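PDB 1TIS: thymidylate synthase from Enterobacteria phage T4, which catalyses the reductive methylation of dUMP to dTMP, using 5,10-methylenetetrahydrofolate as the one-carbon donor and reductant. Local coordinates for residues 139-144 / 157-162; 105-110 / 148-153. All coordinates share one frame; numbering follows the deposited sequence.

In the fold
Both contacts fasten the long loop that runs from helix 121-131 to strand 157-164, at two places along its length. Contact 1 (139-144 / 157-162) is buried throughout: it lays the first part of the loop along the strand, and its strand also faces the second subunit. Contact 2 (105-110 / 148-153) lies farther from the centre of the chain, ties the later part of the loop to the turn before helix 109-114, and has exposed Y150 at its margin. Two backbone bonds and methyls over aromatic faces make the first; one backbone bond and mostly aliphatic contacts make the second. They meet where H157 packs on Y109 and W143 on L148.

Contact 1 (139-144 / 157-162); sequences IVSAWN and HMFYQF
V140 and A142 each give a backbone N-H to strand 157-162, which runs roughly antiparallel to 139-144, the end-to-end directions lying 156° apart. V140 N reaches Y160 O in the plane of that carbonyl at 3.0 Å, and A142 N reaches M158 O at 2.6 Å, tilted somewhat from the plane. I139 CA and S141 CA bring C-H groups to the same two oxygens, which therefore each have an N-H and a C-H partner from one segment. The side chains fall on two flanks of this pairing. On one, V140 lies against the Y160 ring: CG2 sits over the face, 3.8 Å from the centroid, and CG1 approaches CE1. A chi1 of 49°, with CG between the backbone N and carbonyl carbon, carries the Y160 ring across to V140; the ring's other neighbours include Y191 and helix 121-131. On the opposite flank the F159 ring receives I139 CG2 over one face, 4.2 Å from its centroid, while S141 OG lies at the edge in the ring plane. At the W143 end of the pairing, W143 CB meets M158 CB, and the bent M158 chain brings SD obliquely to the tryptophan six-membered ring, 5.0 Å from its centroid, a Met-aromatic contact. M158 and W143 also touch R176, which by similarity binds the dUMP shared between the two subunits, in the site of the other chain. Strand carbonyls thus satisfy the buried amides of V140 and A142, while the strand's aromatic rings take up methyls of 139-144 and, through F159 stacked on F159 of the second subunit, also serve the dimer interface.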
loop_
_atom_site.group_PDB
_atom_site.type_symbol
_atom_site.label_atom_id
_atom_site.label_comp_id
_atom_site.label_asym_id
_atom_site.label_seq_id
_atom_site.Cartn_x
_atom_site.Cartn_y
_atom_site.Cartn_z
ATOM N N ILE A 139 1.917 10.840 1.976
ATOM C CA ILE A 139 1.786 9.444 2.455
ATOM C C ILE A 139 2.009 9.226 3.962
ATOM O O ILE A 139 2.920 9.917 4.429
ATOM C CB ILE A 139 2.819 8.585 1.669
ATOM C CG1 ILE A 139 2.667 8.816 0.196
ATOM C CG2 ILE A 139 2.636 7.120 1.966
ATOM C CD1 ILE A 139 3.510 7.840 -0.613
ATOM N N VAL A 140 1.338 8.419 4.812
ATOM C CA VAL A 140 1.888 8.209 6.149
ATOM C C VAL A 140 1.903 6.713 6.441
ATOM O O VAL A 140 0.927 5.992 6.549
ATOM C CB VAL A 140 1.134 9.042 7.329
ATOM C CG1 VAL A 140 0.340 10.154 6.721
ATOM C CG2 VAL A 140 0.232 8.218 8.212
ATOM N N SER A 141 3.104 6.183 6.425
ATOM C CA SER A 141 3.373 4.788 6.648
ATOM C C SER A 141 3.310 4.593 8.135
ATOM O O SER A 141 3.767 5.477 8.872
ATOM C CB SER A 141 4.758 4.474 6.138
ATOM O OG SER A 141 5.199 3.153 6.433
ATOM N N ALA A 142 2.782 3.468 8.579
ATOM C CA ALA A 142 2.744 3.163 10.000
ATOM C C ALA A 142 3.623 1.935 10.253
ATOM O O ALA A 142 4.088 1.685 11.362
ATOM C CB ALA A 142 1.322 2.840 10.446
ATOM N N TRP A 143 3.912 1.130 9.233
ATOM C CA TRP A 143 4.745 -0.037 9.412
ATOM C C TRP A 143 6.156 0.499 9.508
ATOM O O TRP A 143 6.680 1.172 8.619
ATOM C CB TRP A 143 4.562 -0.924 8.226
ATOM C CG TRP A 143 5.285 -2.252 8.218
ATOM C CD1 TRP A 143 6.474 -2.402 7.541
ATOM C CD2 TRP A 143 4.785 -3.435 8.702
ATOM N NE1 TRP A 143 6.705 -3.688 7.573
ATOM C CE2 TRP A 143 5.729 -4.330 8.250
ATOM C CE3 TRP A 143 3.695 -3.896 9.405
ATOM C CZ2 TRP A 143 5.593 -5.681 8.491
ATOM C CZ3 TRP A 143 3.564 -5.250 9.636
ATOM C CH2 TRP A 143 4.504 -6.140 9.185
ATOM N N ASN A 144 6.728 0.204 10.651
ATOM C CA ASN A 144 8.082 0.594 10.949
ATOM C C ASN A 144 8.851 -0.706 11.122
ATOM O O ASN A 144 8.806 -1.259 12.216
ATOM C CB ASN A 144 8.083 1.448 12.241
ATOM C CG ASN A 144 9.436 2.052 12.556
ATOM O OD1 ASN A 144 10.454 1.394 12.389
ATOM N ND2 ASN A 144 9.559 3.291 13.004
ATOM N N HIS A 157 -3.795 -1.808 9.433
ATOM C CA HIS A 157 -3.869 -0.725 8.465
ATOM C C HIS A 157 -2.533 0.033 8.560
ATOM O O HIS A 157 -2.219 0.674 9.580
ATOM C CB HIS A 157 -5.082 0.201 8.752
ATOM C CG HIS A 157 -5.563 0.476 10.175
ATOM N ND1 HIS A 157 -6.177 -0.370 10.971
ATOM C CD2 HIS A 157 -5.492 1.681 10.851
ATOM C CE1 HIS A 157 -6.474 0.270 12.085
ATOM N NE2 HIS A 157 -6.065 1.497 12.019
ATOM N N MET A 158 -1.710 -0.048 7.506
ATOM C CA MET A 158 -0.352 0.455 7.580
ATOM C C MET A 158 0.092 1.604 6.722
ATOM O O MET A 158 1.154 2.165 6.963
ATOM C CB MET A 158 0.584 -0.671 7.309
ATOM C CG MET A 158 0.406 -1.238 5.914
ATOM S SD MET A 158 1.299 -2.811 5.861
ATOM C CE MET A 158 0.050 -3.523 6.886
ATOM N N PHE A 159 -0.699 2.009 5.760
ATOM C CA PHE A 159 -0.243 2.930 4.758
ATOM C C PHE A 159 -1.396 3.788 4.335
ATOM O O PHE A 159 -2.524 3.339 4.576
ATOM C CB PHE A 159 0.209 2.068 3.678
ATOM C CG PHE A 159 1.458 2.522 3.037
ATOM C CD1 PHE A 159 2.595 2.661 3.813
ATOM C CD2 PHE A 159 1.436 2.747 1.687
ATOM C CE1 PHE A 159 3.773 3.042 3.219
ATOM C CE2 PHE A 159 2.616 3.127 1.093
ATOM C CZ PHE A 159 3.769 3.272 1.855
ATOM N N TYR A 160 -1.153 4.962 3.724
ATOM C CA TYR A 160 -2.195 5.746 3.042
ATOM C C TYR A 160 -1.645 6.931 2.303
ATOM O O TYR A 160 -0.617 7.501 2.675
ATOM C CB TYR A 160 -3.339 6.277 3.949
ATOM C CG TYR A 160 -3.163 7.011 5.257
ATOM C CD1 TYR A 160 -2.964 8.377 5.228
ATOM C CD2 TYR A 160 -3.312 6.354 6.475
ATOM C CE1 TYR A 160 -2.922 9.105 6.393
ATOM C CE2 TYR A 160 -3.274 7.087 7.658
ATOM C CZ TYR A 160 -3.074 8.461 7.595
ATOM O OH TYR A 160 -2.969 9.218 8.750
ATOM N N GLN A 161 -2.321 7.211 1.204
ATOM C CA GLN A 161 -1.937 8.210 0.225
ATOM C C GLN A 161 -3.108 9.179 0.207
ATOM O O GLN A 161 -4.260 8.745 0.309
ATOM C CB GLN A 161 -1.802 7.535 -1.135
ATOM C CG GLN A 161 -0.542 7.544 -1.978
ATOM C CD GLN A 161 -0.306 8.845 -2.715
ATOM O OE1 GLN A 161 -0.669 9.931 -2.262
ATOM N NE2 GLN A 161 0.289 8.827 -3.892
ATOM N N PHE A 162 -2.871 10.470 0.086
ATOM C CA PHE A 162 -3.931 11.450 -0.094
ATOM C C PHE A 162 -3.729 12.000 -1.486
ATOM O O PHE A 162 -2.588 12.141 -1.928
ATOM C CB PHE A 162 -3.855 12.675 0.771
ATOM C CG PHE A 162 -4.191 12.548 2.237
ATOM C CD1 PHE A 162 -5.511 12.383 2.654
ATOM C CD2 PHE A 162 -3.172 12.649 3.150
ATOM C CE1 PHE A 162 -5.826 12.317 4.008
ATOM C CE2 PHE A 162 -3.507 12.579 4.493
ATOM C CZ PHE A 162 -4.819 12.417 4.932
#

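Contact 2 (105-110 / 148-153); sequences LGPIYG and LKYMAL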
loop_
_atom_site.group_PDB
_atom_site.type_symbol
_atom_site.label_atom_id
_atom_site.label_comp_id
_atom_site.label_asym_id
_atom_site.label_seq_id
_atom_site.Cartn_x
_atom_site.Cartn_y
_atom_site.Cartn_z
ATOM N N LEU A 105 1.189 -0.161 25.224
ATOM C CA LEU A 105 0.974 -1.113 24.150
ATOM C C LEU A 105 2.237 -1.325 23.268
ATOM O O LEU A 105 2.380 -2.290 22.476
ATOM C CB LEU A 105 -0.193 -0.573 23.380
ATOM C CG LEU A 105 -1.520 -0.660 24.100
ATOM C CD1 LEU A 105 -2.632 0.070 23.358
ATOM C CD2 LEU A 105 -1.880 -2.137 24.205
ATOM N N GLY A 106 3.218 -0.419 23.433
ATOM C CA GLY A 106 4.454 -0.497 22.674
ATOM C C GLY A 106 4.380 0.462 21.500
ATOM O O GLY A 106 3.428 1.219 21.444
ATOM N N PRO A 107 5.281 0.614 20.554
ATOM C CA PRO A 107 5.206 1.672 19.555
ATOM C C PRO A 107 4.175 1.594 18.431
ATOM O O PRO A 107 4.479 1.659 17.227
ATOM C CB PRO A 107 6.643 1.742 19.076
ATOM C CG PRO A 107 7.257 0.413 19.326
ATOM C CD PRO A 107 6.627 0.099 20.667
ATOM N N ILE A 108 2.936 1.578 18.910
ATOM C CA ILE A 108 1.706 1.397 18.156
ATOM C C ILE A 108 1.470 2.556 17.212
ATOM O O ILE A 108 2.105 3.595 17.390
ATOM C CB ILE A 108 0.613 1.208 19.267
ATOM C CG1 ILE A 108 0.780 -0.172 19.878
ATOM C CG2 ILE A 108 -0.777 1.244 18.757
ATOM C CD1 ILE A 108 0.895 -1.291 18.809
ATOM N N TYR A 109 0.592 2.360 16.209
ATOM C CA TYR A 109 0.105 3.387 15.256
ATOM C C TYR A 109 0.295 4.835 15.709
ATOM O O TYR A 109 1.120 5.508 15.111
ATOM C CB TYR A 109 -1.424 3.341 14.936
ATOM C CG TYR A 109 -2.108 2.087 14.434
ATOM C CD1 TYR A 109 -2.403 1.127 15.347
ATOM C CD2 TYR A 109 -2.440 1.895 13.115
ATOM C CE1 TYR A 109 -3.028 -0.042 14.972
ATOM C CE2 TYR A 109 -3.068 0.728 12.731
ATOM C CZ TYR A 109 -3.363 -0.245 13.665
ATOM O OH TYR A 109 -3.985 -1.442 13.345
ATOM N N GLY A 110 -0.374 5.314 16.770
ATOM C CA GLY A 110 -0.270 6.697 17.178
ATOM C C GLY A 110 1.153 7.228 17.193
ATOM O O GLY A 110 1.441 8.231 16.524
ATOM N N LEU A 148 8.751 -3.089 14.742
ATOM C CA LEU A 148 7.679 -4.079 14.813
ATOM C C LEU A 148 7.854 -4.838 16.124
ATOM O O LEU A 148 6.911 -5.005 16.906
ATOM C CB LEU A 148 7.749 -5.097 13.659
ATOM C CG LEU A 148 7.563 -4.596 12.228
ATOM C CD1 LEU A 148 7.845 -5.725 11.222
ATOM C CD2 LEU A 148 6.143 -4.017 12.099
ATOM N N LYS A 149 9.136 -5.133 16.413
ATOM C CA LYS A 149 9.538 -5.859 17.590
ATOM C C LYS A 149 8.968 -5.398 18.873
ATOM O O LYS A 149 8.766 -6.284 19.682
ATOM C CB LYS A 149 11.039 -5.874 17.736
ATOM C CG LYS A 149 11.449 -7.031 16.847
ATOM C CD LYS A 149 10.770 -8.364 17.266
ATOM C CE LYS A 149 10.598 -9.391 16.117
ATOM N NZ LYS A 149 9.547 -9.054 15.157
ATOM N N TYR A 150 8.645 -4.125 19.062
ATOM C CA TYR A 150 8.058 -3.743 20.321
ATOM C C TYR A 150 6.528 -3.492 20.304
ATOM O O TYR A 150 5.959 -2.845 21.207
ATOM C CB TYR A 150 8.786 -2.513 20.796
ATOM C CG TYR A 150 10.286 -2.525 20.659
ATOM C CD1 TYR A 150 11.010 -3.552 21.188
ATOM C CD2 TYR A 150 10.906 -1.511 19.998
ATOM C CE1 TYR A 150 12.371 -3.597 21.058
ATOM C CE2 TYR A 150 12.272 -1.537 19.862
ATOM C CZ TYR A 150 12.991 -2.583 20.387
ATOM O OH TYR A 150 14.360 -2.657 20.208
ATOM N N MET A 151 5.761 -3.972 19.327
ATOM C CA MET A 151 4.379 -3.605 19.313
ATOM C C MET A 151 3.512 -4.804 19.681
ATOM O O MET A 151 3.788 -5.924 19.242
ATOM C CB MET A 151 4.010 -3.091 17.913
ATOM C CG MET A 151 4.648 -1.869 17.245
ATOM S SD MET A 151 4.250 -1.774 15.469
ATOM C CE MET A 151 5.594 -0.888 14.750
ATOM N N ALA A 152 2.456 -4.543 20.474
ATOM C CA ALA A 152 1.352 -5.468 20.755
ATOM C C ALA A 152 0.789 -6.237 19.553
ATOM O O ALA A 152 0.669 -7.458 19.528
ATOM C CB ALA A 152 0.162 -4.711 21.361
ATOM N N LEU A 153 0.350 -5.503 18.542
ATOM C CA LEU A 153 -0.202 -6.019 17.298
ATOM C C LEU A 153 0.436 -5.134 16.227
ATOM O O LEU A 153 0.242 -3.906 16.252
ATOM C CB LEU A 153 -1.754 -5.879 17.355
ATOM C CG LEU A 153 -2.745 -5.941 16.160
ATOM C CD1 LEU A 153 -4.120 -6.169 16.768
ATOM C CD2 LEU A 153 -2.823 -4.654 15.348
#
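P107 packs on Y150 and M151, and M151 can be followed outward along the turn. Its CB meets the I108 methyl CD1 at 3.7 Å. With CG anti to its own carbonyl carbon (chi1 -61°), the chain turns along P107: CG lies 3.5 Å from P107 O and near the proline CG, SD continues past the same oxygen, and CE ends 3.7 Å from it. That oxygen belongs to the centre of an inverse gamma turn, in which I108 N bonds G106 O, and it also accepts a hydrogen bond from Q112. Alongside, P107 CD rests on Y150 CB at 3.4 Å, with CG at the edge of the tyrosine ring. G106 brings its CA to Y150 O in a C-H...O contact. A152 N donates to L105 O at 3.0 Å, almost in line with the carbonyl. Farther on, Y109 OH touches L153 CD2 and hydrogen-bonds the backbone N of C156, the nucleophile by similarity. The chemistry is thus one amide-to-carbonyl hydrogen bond, from A152 N to L105 O, set among aliphatic contacts; together they join the turn before helix 109-114 to the loop leading to C156, whose backbone N is held by Y109 OH.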